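Local coordinates for protein NalP translocator (PDB 1UYN) that forms the outer-membrane beta-barrel domain of an autotransporter, a hydrophilic pore through which the secreted protease passenger domain reaches the bacterial cell surface, at residues S135-T140 / H145-V150; W56-V61 / S93-N98; A76-G79 / T83-A86; A19-M24 / G152-L157. All coordinates share one frame; numbering follows the deposited sequence.

Interaction 1: residues S135-T140 / H145-V150; sequences SISRST and HAEGSV
This is an antiparallel hairpin contact close to the tip of the barrel wall, where the end of strand 121-139 turns back as the start of strand 145-163. The backbones do most of the holding. Ile136 pairs with Gly148 through two bonds, the Ile136 N to Gly148 O bond being 2.8 Å long and fairly straight (167°). Arg138 and Ala146 exchange two more, each 3.0 Å between N and O (Arg138 N to Ala146 O, Ala146 N to Arg138 O). Between these hydrogen-bonded pairs lies the non-hydrogen-bonded pair Ser137 and Glu147, whose CA atoms are 4.5 Å apart, with CA-H...O contacts such as Ser137 CA to Ala146 O (3.2 Å).

As in transmembrane beta-barrels generally, alternate residues face opposite ways. Ile136, Arg138, Ala146 and the position of Gly148 look into the pore, where Ile136 packs on Tyr14 and Val13 of helix 12-34. Gly148 suits its place beside the branched Ile136 because it adds no side chain there. The small Ala146 lets the Arg138 chain, bent at chi3 (-112°), pass beside its methyl, with NE 4.2 Å from Ala146 CB, on the way to a salt bridge with Glu191. The outer face carries polar residues, consistent with a rim lying beyond the lipid: Ser135, Ser137, Ser139, His145, Glu147 and Ser149. The hydroxyls of Ser135 and Ser149, 3.8 Å apart between OG atoms, share one bridging water. Glu147 folds back at chi2 (-74°), bringing a carboxylate oxygen alongside Ser137 CB. The imidazole of His145 lies obliquely by Ser139, whose own OG bonds to the carbonyl of Ser99.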
loop_
_atom_site.group_PDB
_atom_site.type_symbol
_atom_site.label_atom_id
_atom_site.label_comp_id
_atom_site.label_asym_id
_atom_site.label_seq_id
_atom_site.Cartn_x
_atom_site.Cartn_y
_atom_site.Cartn_z
ATOM N N SER A 135 15.972 -1.961 -9.261
ATOM C CA SER A 135 16.913 -2.017 -10.369
ATOM C C SER A 135 16.701 -0.785 -11.192
ATOM O O SER A 135 15.624 -0.528 -11.608
ATOM C CB SER A 135 16.658 -3.225 -11.211
ATOM O OG SER A 135 17.178 -4.322 -10.535
ATOM N N ILE A 136 17.735 0.006 -11.365
ATOM C CA ILE A 136 17.640 1.235 -12.102
ATOM C C ILE A 136 18.460 1.062 -13.326
ATOM O O ILE A 136 19.507 0.509 -13.242
ATOM C CB ILE A 136 18.204 2.360 -11.249
ATOM C CG1 ILE A 136 17.119 2.949 -10.328
ATOM C CG2 ILE A 136 18.747 3.440 -12.119
ATOM C CD1 ILE A 136 16.439 1.975 -9.381
ATOM N N SER A 137 17.965 1.482 -14.479
ATOM C CA SER A 137 18.856 1.864 -15.563
ATOM C C SER A 137 18.566 3.297 -15.970
ATOM O O SER A 137 17.418 3.706 -16.025
ATOM C CB SER A 137 18.767 0.937 -16.759
ATOM O OG SER A 137 17.482 0.435 -16.863
ATOM N N ARG A 138 19.632 4.061 -16.198
ATOM C CA ARG A 138 19.515 5.443 -16.633
ATOM C C ARG A 138 20.430 5.757 -17.793
ATOM O O ARG A 138 21.648 5.613 -17.689
ATOM C CB ARG A 138 19.816 6.479 -15.522
ATOM C CG ARG A 138 20.372 6.010 -14.236
ATOM C CD ARG A 138 20.760 7.178 -13.341
ATOM N NE ARG A 138 22.210 7.218 -13.186
ATOM C CZ ARG A 138 22.980 8.273 -13.374
ATOM N NH1 ARG A 138 22.472 9.435 -13.741
ATOM N NH2 ARG A 138 24.283 8.163 -13.184
ATOM N N SER A 139 19.817 6.208 -18.885
ATOM C CA SER A 139 20.538 6.814 -19.978
ATOM C C SER A 139 21.413 7.901 -19.402
ATOM O O SER A 139 20.952 8.789 -18.686
ATOM C CB SER A 139 19.584 7.393 -21.029
ATOM O OG SER A 139 18.953 8.568 -20.547
ATOM N N THR A 140 22.692 7.778 -19.688
ATOM C CA THR A 140 23.685 8.695 -19.216
ATOM C C THR A 140 24.337 9.397 -20.401
ATOM O O THR A 140 25.084 10.341 -20.202
ATOM C CB THR A 140 24.706 7.908 -18.383
ATOM O OG1 THR A 140 25.639 8.808 -17.766
ATOM C CG2 THR A 140 25.576 7.001 -19.260
ATOM N N HIS A 145 24.153 3.467 -20.774
ATOM C CA HIS A 145 23.337 3.402 -19.583
ATOM C C HIS A 145 24.187 3.021 -18.370
ATOM O O HIS A 145 25.212 2.351 -18.494
ATOM C CB HIS A 145 22.167 2.400 -19.750
ATOM C CG HIS A 145 21.492 2.438 -21.095
ATOM N ND1 HIS A 145 20.938 1.316 -21.674
ATOM C CD2 HIS A 145 21.275 3.451 -21.970
ATOM C CE1 HIS A 145 20.424 1.632 -22.851
ATOM N NE2 HIS A 145 20.622 2.921 -23.058
ATOM N N ALA A 146 23.730 3.469 -17.201
ATOM C CA ALA A 146 24.221 2.999 -15.908
ATOM C C ALA A 146 23.184 2.065 -15.323
ATOM O O ALA A 146 22.015 2.386 -15.349
ATOM C CB ALA A 146 24.429 4.162 -14.968
ATOM N N GLU A 147 23.605 0.911 -14.819
ATOM C CA GLU A 147 22.708 0.016 -14.107
ATOM C C GLU A 147 23.050 0.086 -12.616
ATOM O O GLU A 147 24.202 0.192 -12.243
ATOM C CB GLU A 147 22.742 -1.432 -14.627
ATOM C CG GLU A 147 23.334 -1.687 -16.025
ATOM C CD GLU A 147 22.433 -1.253 -17.207
ATOM O OE1 GLU A 147 21.227 -1.646 -17.243
ATOM O OE2 GLU A 147 22.973 -0.537 -18.132
ATOM N N GLY A 148 22.023 0.059 -11.771
ATOM C CA GLY A 148 22.191 0.187 -10.338
ATOM C C GLY A 148 21.183 -0.588 -9.543
ATOM O O GLY A 148 20.019 -0.677 -9.890
ATOM N N SER A 149 21.636 -1.169 -8.455
ATOM C CA SER A 149 20.803 -2.115 -7.726
ATOM C C SER A 149 20.879 -1.804 -6.248
ATOM O O SER A 149 21.963 -1.676 -5.661
ATOM C CB SER A 149 21.240 -3.570 -8.034
ATOM O OG SER A 149 20.093 -4.425 -8.056
ATOM N N VAL A 150 19.728 -1.635 -5.633
ATOM C CA VAL A 150 19.729 -1.249 -4.210
ATOM C C VAL A 150 18.667 -1.999 -3.466
ATOM O O VAL A 150 17.586 -2.230 -3.996
ATOM C CB VAL A 150 19.591 0.297 -3.990
ATOM C CG1 VAL A 150 18.321 0.801 -4.537
ATOM C CG2 VAL A 150 19.700 0.659 -2.517
HETATM O O HOH W 1 19.215 -6.000 -10.337
#

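Interaction 2: residues W56-V61 / S93-N98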
loop_
_atom_site.group_PDB
_atom_site.type_symbol
_atom_site.label_atom_id
_atom_site.label_comp_id
_atom_site.label_asym_id
_atom_site.label_seq_id
_atom_site.Cartn_x
_atom_site.Cartn_y
_atom_site.Cartn_z
ATOM N N TRP A 56 3.257 11.029 -11.184
ATOM C CA TRP A 56 3.685 11.737 -9.985
ATOM C C TRP A 56 4.822 12.693 -10.311
ATOM O O TRP A 56 5.878 12.266 -10.743
ATOM C CB TRP A 56 4.101 10.691 -8.948
ATOM C CG TRP A 56 4.246 11.125 -7.489
ATOM C CD1 TRP A 56 4.123 12.395 -6.961
ATOM C CD2 TRP A 56 4.562 10.262 -6.366
ATOM N NE1 TRP A 56 4.343 12.365 -5.598
ATOM C CE2 TRP A 56 4.622 11.080 -5.206
ATOM C CE3 TRP A 56 4.802 8.878 -6.230
ATOM C CZ2 TRP A 56 4.906 10.569 -3.931
ATOM C CZ3 TRP A 56 5.103 8.364 -4.946
ATOM C CH2 TRP A 56 5.151 9.210 -3.818
ATOM N N GLU A 57 4.606 13.990 -10.132
ATOM C CA GLU A 57 5.713 14.941 -10.079
ATOM C C GLU A 57 6.341 14.986 -8.674
ATOM O O GLU A 57 5.708 15.437 -7.722
ATOM C CB GLU A 57 5.248 16.343 -10.453
ATOM C CG GLU A 57 6.398 17.308 -10.730
ATOM C CD GLU A 57 6.734 17.371 -12.194
ATOM O OE1 GLU A 57 6.091 16.594 -12.948
ATOM O OE2 GLU A 57 7.620 18.187 -12.600
ATOM N N GLN A 58 7.584 14.536 -8.564
ATOM C CA GLN A 58 8.294 14.494 -7.298
ATOM C C GLN A 58 9.430 15.493 -7.326
ATOM O O GLN A 58 10.593 15.129 -7.576
ATOM C CB GLN A 58 8.873 13.098 -7.046
ATOM C CG GLN A 58 7.839 12.022 -6.783
ATOM C CD GLN A 58 8.442 10.800 -6.145
ATOM O OE1 GLN A 58 8.944 10.884 -5.016
ATOM N NE2 GLN A 58 8.380 9.643 -6.849
ATOM N N GLY A 59 9.084 16.760 -7.073
ATOM C CA GLY A 59 10.056 17.833 -6.973
ATOM C C GLY A 59 10.749 18.079 -8.288
ATOM O O GLY A 59 11.964 17.993 -8.369
ATOM N N GLY A 60 9.964 18.361 -9.321
ATOM C CA GLY A 60 10.497 18.777 -10.611
ATOM C C GLY A 60 10.525 17.665 -11.656
ATOM O O GLY A 60 10.609 17.938 -12.869
ATOM N N VAL A 61 10.419 16.418 -11.200
ATOM C CA VAL A 61 10.538 15.263 -12.072
ATOM C C VAL A 61 9.220 14.509 -12.124
ATOM O O VAL A 61 8.808 13.966 -11.111
ATOM C CB VAL A 61 11.661 14.338 -11.546
ATOM C CG1 VAL A 61 11.995 13.264 -12.542
ATOM C CG2 VAL A 61 12.912 15.155 -11.214
ATOM N N SER A 93 6.839 -3.715 -9.275
ATOM C CA SER A 93 6.371 -2.398 -9.638
ATOM C C SER A 93 7.413 -1.745 -10.536
ATOM O O SER A 93 8.543 -2.214 -10.589
ATOM C CB SER A 93 6.114 -1.583 -8.376
ATOM O OG SER A 93 7.292 -0.901 -8.012
ATOM N N THR A 94 7.034 -0.715 -11.287
ATOM C CA THR A 94 8.028 0.055 -12.041
ATOM C C THR A 94 7.873 1.548 -11.840
ATOM O O THR A 94 6.886 2.005 -11.309
ATOM C CB THR A 94 7.989 -0.269 -13.511
ATOM O OG1 THR A 94 6.695 0.032 -14.027
ATOM C CG2 THR A 94 8.180 -1.743 -13.716
ATOM N N TRP A 95 8.892 2.287 -12.237
ATOM C CA TRP A 95 8.881 3.726 -12.161
ATOM C C TRP A 95 9.712 4.311 -13.362
ATOM O O TRP A 95 10.843 3.933 -13.615
ATOM C CB TRP A 95 9.421 4.175 -10.808
ATOM C CG TRP A 95 9.773 5.632 -10.828
ATOM C CD1 TRP A 95 10.984 6.163 -11.129
ATOM C CD2 TRP A 95 8.880 6.739 -10.643
ATOM N NE1 TRP A 95 10.912 7.530 -11.102
ATOM C CE2 TRP A 95 9.634 7.914 -10.799
ATOM C CE3 TRP A 95 7.514 6.854 -10.343
ATOM C CZ2 TRP A 95 9.082 9.191 -10.688
ATOM C CZ3 TRP A 95 6.957 8.136 -10.223
ATOM C CH2 TRP A 95 7.742 9.284 -10.406
ATOM N N SER A 96 9.113 5.254 -14.075
ATOM C CA SER A 96 9.707 5.858 -15.266
ATOM C C SER A 96 9.886 7.341 -15.083
ATOM O O SER A 96 9.135 7.954 -14.370
ATOM C CB SER A 96 8.795 5.656 -16.474
ATOM O OG SER A 96 9.263 4.571 -17.205
ATOM N N GLU A 97 10.842 7.902 -15.802
ATOM C CA GLU A 97 11.209 9.314 -15.731
ATOM C C GLU A 97 11.852 9.669 -17.061
ATOM O O GLU A 97 12.142 8.771 -17.863
ATOM C CB GLU A 97 12.290 9.499 -14.696
ATOM C CG GLU A 97 11.807 9.790 -13.313
ATOM C CD GLU A 97 12.960 9.869 -12.322
ATOM O OE1 GLU A 97 14.090 10.166 -12.739
ATOM O OE2 GLU A 97 12.734 9.635 -11.118
ATOM N N ASN A 98 12.127 10.949 -17.296
ATOM C CA ASN A 98 13.024 11.283 -18.374
ATOM C C ASN A 98 14.337 10.575 -18.006
ATOM O O ASN A 98 14.798 10.629 -16.839
ATOM C CB ASN A 98 13.220 12.808 -18.537
ATOM C CG ASN A 98 14.268 13.163 -19.638
ATOM O OD1 ASN A 98 14.071 12.848 -20.838
ATOM N ND2 ASN A 98 15.387 13.809 -19.229
#
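Trp95 turns its CG anti to the backbone N (chi1 165°), which carries the indole across toward residues 56-61, while Gln58 takes the rotamer with CG beside its N (chi1 -69°) and stretches its chain out beyond CG. The Gln58 amide nitrogen thereby arrives over one face of the Trp95 ring, NE2 standing 3.6 Å from CH2. Amide and ring planes are 78° apart, so the amide stands nearly upright on the indole instead of stacking flat. Its NE2 is anchored by the main-chain O of Asp16 in helix 12-34. Near the ring plane, the Trp56 carbonyl oxygen faces the edge, 3.5 Å from Trp95 CH2, and Trp56 CB touches CZ3 of the same ring.

At the far end of the indole, Trp95 NE1 donates to Glu97 OE2 (2.8 Å), meeting it within the ring plane but from above the carboxylate plane. That same carboxylate receives Val61, whose CG1 rests 3.5 Å from Glu97 CD. The contact links the end of strand 43-57 and the loop after it to strand 82-97, bridging over the intervening strand 62-79 on the pore side of the barrel wall.

Tryptophan suits this place because one residue can offer a broad face, an edge that can lie against a carbonyl oxygen and an N-H donor. Glu97 OE2 also lies close to Asp16 OD2, and the indole N-H may ease that like-charge approach.

Interaction 3: residues A76-G79 / T83-A86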
loop_
_atom_site.group_PDB
_atom_site.type_symbol
_atom_site.label_atom_id
_atom_site.label_comp_id
_atom_site.label_asym_id
_atom_site.label_seq_id
_atom_site.Cartn_x
_atom_site.Cartn_y
_atom_site.Cartn_z
ATOM N N ALA A 76 -8.967 -14.321 10.901
ATOM C CA ALA A 76 -9.764 -15.174 11.785
ATOM C C ALA A 76 -10.055 -14.512 13.127
ATOM O O ALA A 76 -9.183 -13.891 13.716
ATOM C CB ALA A 76 -9.033 -16.533 12.030
ATOM N N LYS A 77 -11.289 -14.687 13.591
ATOM C CA LYS A 77 -11.681 -14.422 14.969
ATOM C C LYS A 77 -10.813 -15.190 15.924
ATOM O O LYS A 77 -10.953 -16.373 16.053
ATOM C CB LYS A 77 -13.134 -14.836 15.210
ATOM C CG LYS A 77 -14.157 -13.920 14.562
ATOM C CD LYS A 77 -14.727 -12.877 15.551
ATOM C CE LYS A 77 -14.841 -11.467 14.909
ATOM N NZ LYS A 77 -16.139 -10.803 15.294
ATOM N N THR A 78 -9.913 -14.498 16.590
ATOM C CA THR A 78 -9.059 -15.085 17.622
ATOM C C THR A 78 -9.660 -14.971 19.032
ATOM O O THR A 78 -9.004 -15.333 20.001
ATOM C CB THR A 78 -7.718 -14.358 17.594
ATOM O OG1 THR A 78 -7.174 -14.406 16.257
ATOM C CG2 THR A 78 -6.661 -15.075 18.463
ATOM N N GLY A 79 -10.912 -14.499 19.136
ATOM C CA GLY A 79 -11.512 -14.076 20.393
ATOM C C GLY A 79 -12.928 -13.581 20.121
ATOM O O GLY A 79 -13.288 -13.307 18.979
ATOM N N THR A 83 -9.940 -9.902 16.066
ATOM C CA THR A 83 -9.723 -10.460 14.751
ATOM C C THR A 83 -8.268 -10.284 14.407
ATOM O O THR A 83 -7.704 -9.294 14.753
ATOM C CB THR A 83 -10.530 -9.711 13.748
ATOM O OG1 THR A 83 -11.891 -9.644 14.173
ATOM C CG2 THR A 83 -10.559 -10.470 12.443
ATOM N N ALA A 84 -7.660 -11.260 13.739
ATOM C CA ALA A 84 -6.261 -11.143 13.341
ATOM C C ALA A 84 -6.095 -11.558 11.915
ATOM O O ALA A 84 -6.864 -12.333 11.378
ATOM C CB ALA A 84 -5.318 -11.929 14.256
ATOM N N ALA A 85 -5.103 -10.967 11.291
ATOM C CA ALA A 85 -4.772 -11.259 9.909
ATOM C C ALA A 85 -3.281 -11.240 9.741
ATOM O O ALA A 85 -2.554 -10.578 10.463
ATOM C CB ALA A 85 -5.424 -10.262 8.987
ATOM N N ALA A 86 -2.859 -12.065 8.817
ATOM C CA ALA A 86 -1.494 -12.182 8.439
ATOM C C ALA A 86 -1.517 -12.452 6.933
ATOM O O ALA A 86 -2.235 -13.321 6.424
ATOM C CB ALA A 86 -0.828 -13.294 9.228
#
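The carbonyl plane of Ala76 is approached on both faces: Ala84 N donates to Ala76 O from one side (3.0 Å) and the hydroxyl of Thr78 from the other (OG1 to Ala76 O, 3.3 Å). Each donor stands well out of the plane, by 36° and 42° respectively. Ala76 N completes the hydrogen-bonded pair by donating to Ala84 O at 2.9 Å, nearly along the C=O axis.

These bonds close the hairpin of strands 62-79 and 82-97 at the end of the barrel opposite the N-terminal end of the helix, consistent with a periplasmic turn. On the face shared by Ala76 and Ala84 lies Ala86, one of the residues that line the site of a bound detergent molecule, pentaethylene glycol monodecyl ether; small apolar methyls fit this lipid-side surface. Thr78 reaches that face as well, its OG1 3.7 Å from Ala84 CB. Lys77 and Thr83 pair on the inner side, where Lys77 CE passes Thr83 OG1 at 3.5 Å and Thr83 is covered by Leu36.

With OG1 placed beside its backbone N (chi1 -54°), Thr78 makes a long bond to the carbonyl two residues back within the same segment. Ala76 O is thus met by two donors, of which the backbone N-H of Ala84 is probably the stronger.

Interaction 4: residues A19-M24 / G152-L157; sequences AAHADM and GTLMQL
Leu154 sets its CD2 methyl obliquely against the imidazole of His21, 4.0 Å from CD2 of that ring, and against the backbone of Ala22, whose CA lies 3.9 Å away. A single branch of the leucine thus does all the touching. Its side chain leaves the strand toward the helix, and with CG anti to the backbone N (chi1 175°) CD2 reaches both residues. His21 points the other way past it, also with an extended first torsion (173°), so the two side chains slide by each other in opposite directions. The imidazole also meets the ring of Tyr132, their planes about 40° apart.

The contact joins helix 12-34, which runs through the pore of the 12-stranded barrel, to the inner surface of strand 145-163. This is the fold of the autotransporter translocator: a hydrophilic channel occupied by the segment that leads into the barrel. Ala22 suits its place because the small residue lets Leu154 CD2 reach the backbone CA, its methyl lying to the side; the CA atoms of Ala22 and Leu154 are 7.4 Å apart.

Next to this small apolar patch the link becomes polar. A water donates to Ala22 O (2.7 Å) and accepts from Gln156 NE2 (2.8 Å), tying helix carbonyl to strand side chain. Gln156 can do this because an amide offers both kinds of group: NE2 also donates to the carbonyl of Gln25, while OE1 is held by the hydroxyl of Ser128 on the adjacent strand. On the side of the helix turned from Leu154, Asp23 forms salt bridges with Arg27 and Arg266.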
loop_
_atom_site.group_PDB
_atom_site.type_symbol
_atom_site.label_atom_id
_atom_site.label_comp_id
_atom_site.label_asym_id
_atom_site.label_seq_id
_atom_site.Cartn_x
_atom_site.Cartn_y
_atom_site.Cartn_z
ATOM N N ALA A 19 10.407 6.147 -3.219
ATOM C CA ALA A 19 9.135 6.825 -2.902
ATOM C C ALA A 19 7.912 6.097 -3.502
ATOM O O ALA A 19 6.882 5.951 -2.829
ATOM C CB ALA A 19 9.170 8.250 -3.425
ATOM N N ALA A 20 8.028 5.678 -4.770
ATOM C CA ALA A 20 6.951 4.952 -5.450
ATOM C C ALA A 20 6.627 3.631 -4.772
ATOM O O ALA A 20 5.478 3.245 -4.714
ATOM C CB ALA A 20 7.300 4.706 -6.909
ATOM N N HIS A 21 7.648 2.960 -4.245
ATOM C CA HIS A 21 7.465 1.702 -3.526
ATOM C C HIS A 21 6.750 1.901 -2.173
ATOM O O HIS A 21 5.758 1.218 -1.881
ATOM C CB HIS A 21 8.796 0.992 -3.289
ATOM C CG HIS A 21 8.673 -0.204 -2.408
ATOM N ND1 HIS A 21 8.004 -1.339 -2.791
ATOM C CD2 HIS A 21 9.063 -0.416 -1.134
ATOM C CE1 HIS A 21 8.029 -2.219 -1.809
ATOM N NE2 HIS A 21 8.667 -1.684 -0.789
ATOM N N ALA A 22 7.265 2.815 -1.351
ATOM C CA ALA A 22 6.600 3.195 -0.087
ATOM C C ALA A 22 5.119 3.539 -0.235
ATOM O O ALA A 22 4.294 3.267 0.649
ATOM C CB ALA A 22 7.322 4.385 0.574
ATOM N N ASP A 23 4.809 4.202 -1.340
ATOM C CA ASP A 23 3.472 4.720 -1.599
ATOM C C ASP A 23 2.584 3.533 -1.923
ATOM O O ASP A 23 1.486 3.414 -1.402
ATOM C CB ASP A 23 3.558 5.679 -2.755
ATOM C CG ASP A 23 2.267 6.367 -3.038
ATOM O OD1 ASP A 23 1.894 7.259 -2.267
ATOM O OD2 ASP A 23 1.593 6.133 -4.044
ATOM N N MET A 24 3.091 2.621 -2.744
ATOM C CA MET A 24 2.382 1.385 -3.032
ATOM C C MET A 24 2.170 0.554 -1.811
ATOM O O MET A 24 1.105 -0.026 -1.660
ATOM C CB MET A 24 3.099 0.555 -4.097
ATOM C CG MET A 24 2.488 0.757 -5.489
ATOM S SD MET A 24 3.557 0.291 -6.819
ATOM C CE MET A 24 3.196 1.573 -7.955
ATOM N N GLY A 152 16.463 -2.333 0.165
ATOM C CA GLY A 152 16.022 -1.671 1.365
ATOM C C GLY A 152 15.056 -2.533 2.171
ATOM O O GLY A 152 14.726 -3.648 1.824
ATOM N N THR A 153 14.671 -1.977 3.305
ATOM C CA THR A 153 13.678 -2.520 4.194
ATOM C C THR A 153 12.731 -1.407 4.457
ATOM O O THR A 153 13.140 -0.263 4.620
ATOM C CB THR A 153 14.314 -2.911 5.475
ATOM O OG1 THR A 153 15.377 -3.809 5.176
ATOM C CG2 THR A 153 13.365 -3.772 6.310
ATOM N N LEU A 154 11.458 -1.736 4.450
ATOM C CA LEU A 154 10.416 -0.815 4.840
ATOM C C LEU A 154 9.549 -1.438 5.904
ATOM O O LEU A 154 9.037 -2.538 5.720
ATOM C CB LEU A 154 9.577 -0.499 3.629
ATOM C CG LEU A 154 8.364 0.354 3.862
ATOM C CD1 LEU A 154 8.759 1.741 4.467
ATOM C CD2 LEU A 154 7.668 0.457 2.524
ATOM N N MET A 155 9.363 -0.750 7.016
ATOM C CA MET A 155 8.426 -1.219 8.028
ATOM C C MET A 155 7.292 -0.271 8.204
ATOM O O MET A 155 7.470 0.906 8.131
ATOM C CB MET A 155 9.113 -1.384 9.352
ATOM C CG MET A 155 10.043 -2.573 9.287
ATOM S SD MET A 155 11.031 -2.779 10.777
ATOM C CE MET A 155 9.657 -2.111 12.218
ATOM N N GLN A 156 6.120 -0.781 8.456
ATOM C CA GLN A 156 5.027 0.106 8.773
ATOM C C GLN A 156 4.451 -0.329 10.107
ATOM O O GLN A 156 4.415 -1.539 10.441
ATOM C CB GLN A 156 3.951 0.062 7.684
ATOM C CG GLN A 156 4.439 0.388 6.287
ATOM C CD GLN A 156 3.469 -0.120 5.279
ATOM O OE1 GLN A 156 3.060 -1.283 5.352
ATOM N NE2 GLN A 156 3.090 0.716 4.333
ATOM N N LEU A 157 4.052 0.681 10.877
ATOM C CA LEU A 157 3.253 0.507 12.079
ATOM C C LEU A 157 2.029 1.422 12.028
ATOM O O LEU A 157 2.124 2.604 11.693
ATOM C CB LEU A 157 4.078 0.858 13.304
ATOM C CG LEU A 157 4.614 -0.353 14.051
ATOM C CD1 LEU A 157 5.642 0.124 15.059
ATOM C CD2 LEU A 157 3.438 -1.051 14.796
HETATM O O HOH W 2 4.549 2.891 3.328
#

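Interactions 1 and 3 are hairpin closures held by main-chain bonds; they sit on opposite sides of the chain's centre, their centres about 43 Å apart, one with a polar, water-bridged outer face and the other with alanines on the lipid-facing side, near bound detergent. Interactions 2 and 4 rest on side-chain packing, in interaction 4 with a bridging water beside it. Interaction 4 is the buried one, in the pore, whereas 2 and 3 are surface contacts and 1 is partly buried. Strand 145-163 serves both 1 and 4, and strand 82-97 both 2 and 3. Interactions 2 and 4 touch directly, Trp56 CZ3 packing on Asp23 CB (3.8 Å), so one helix meets the wall at both contacts.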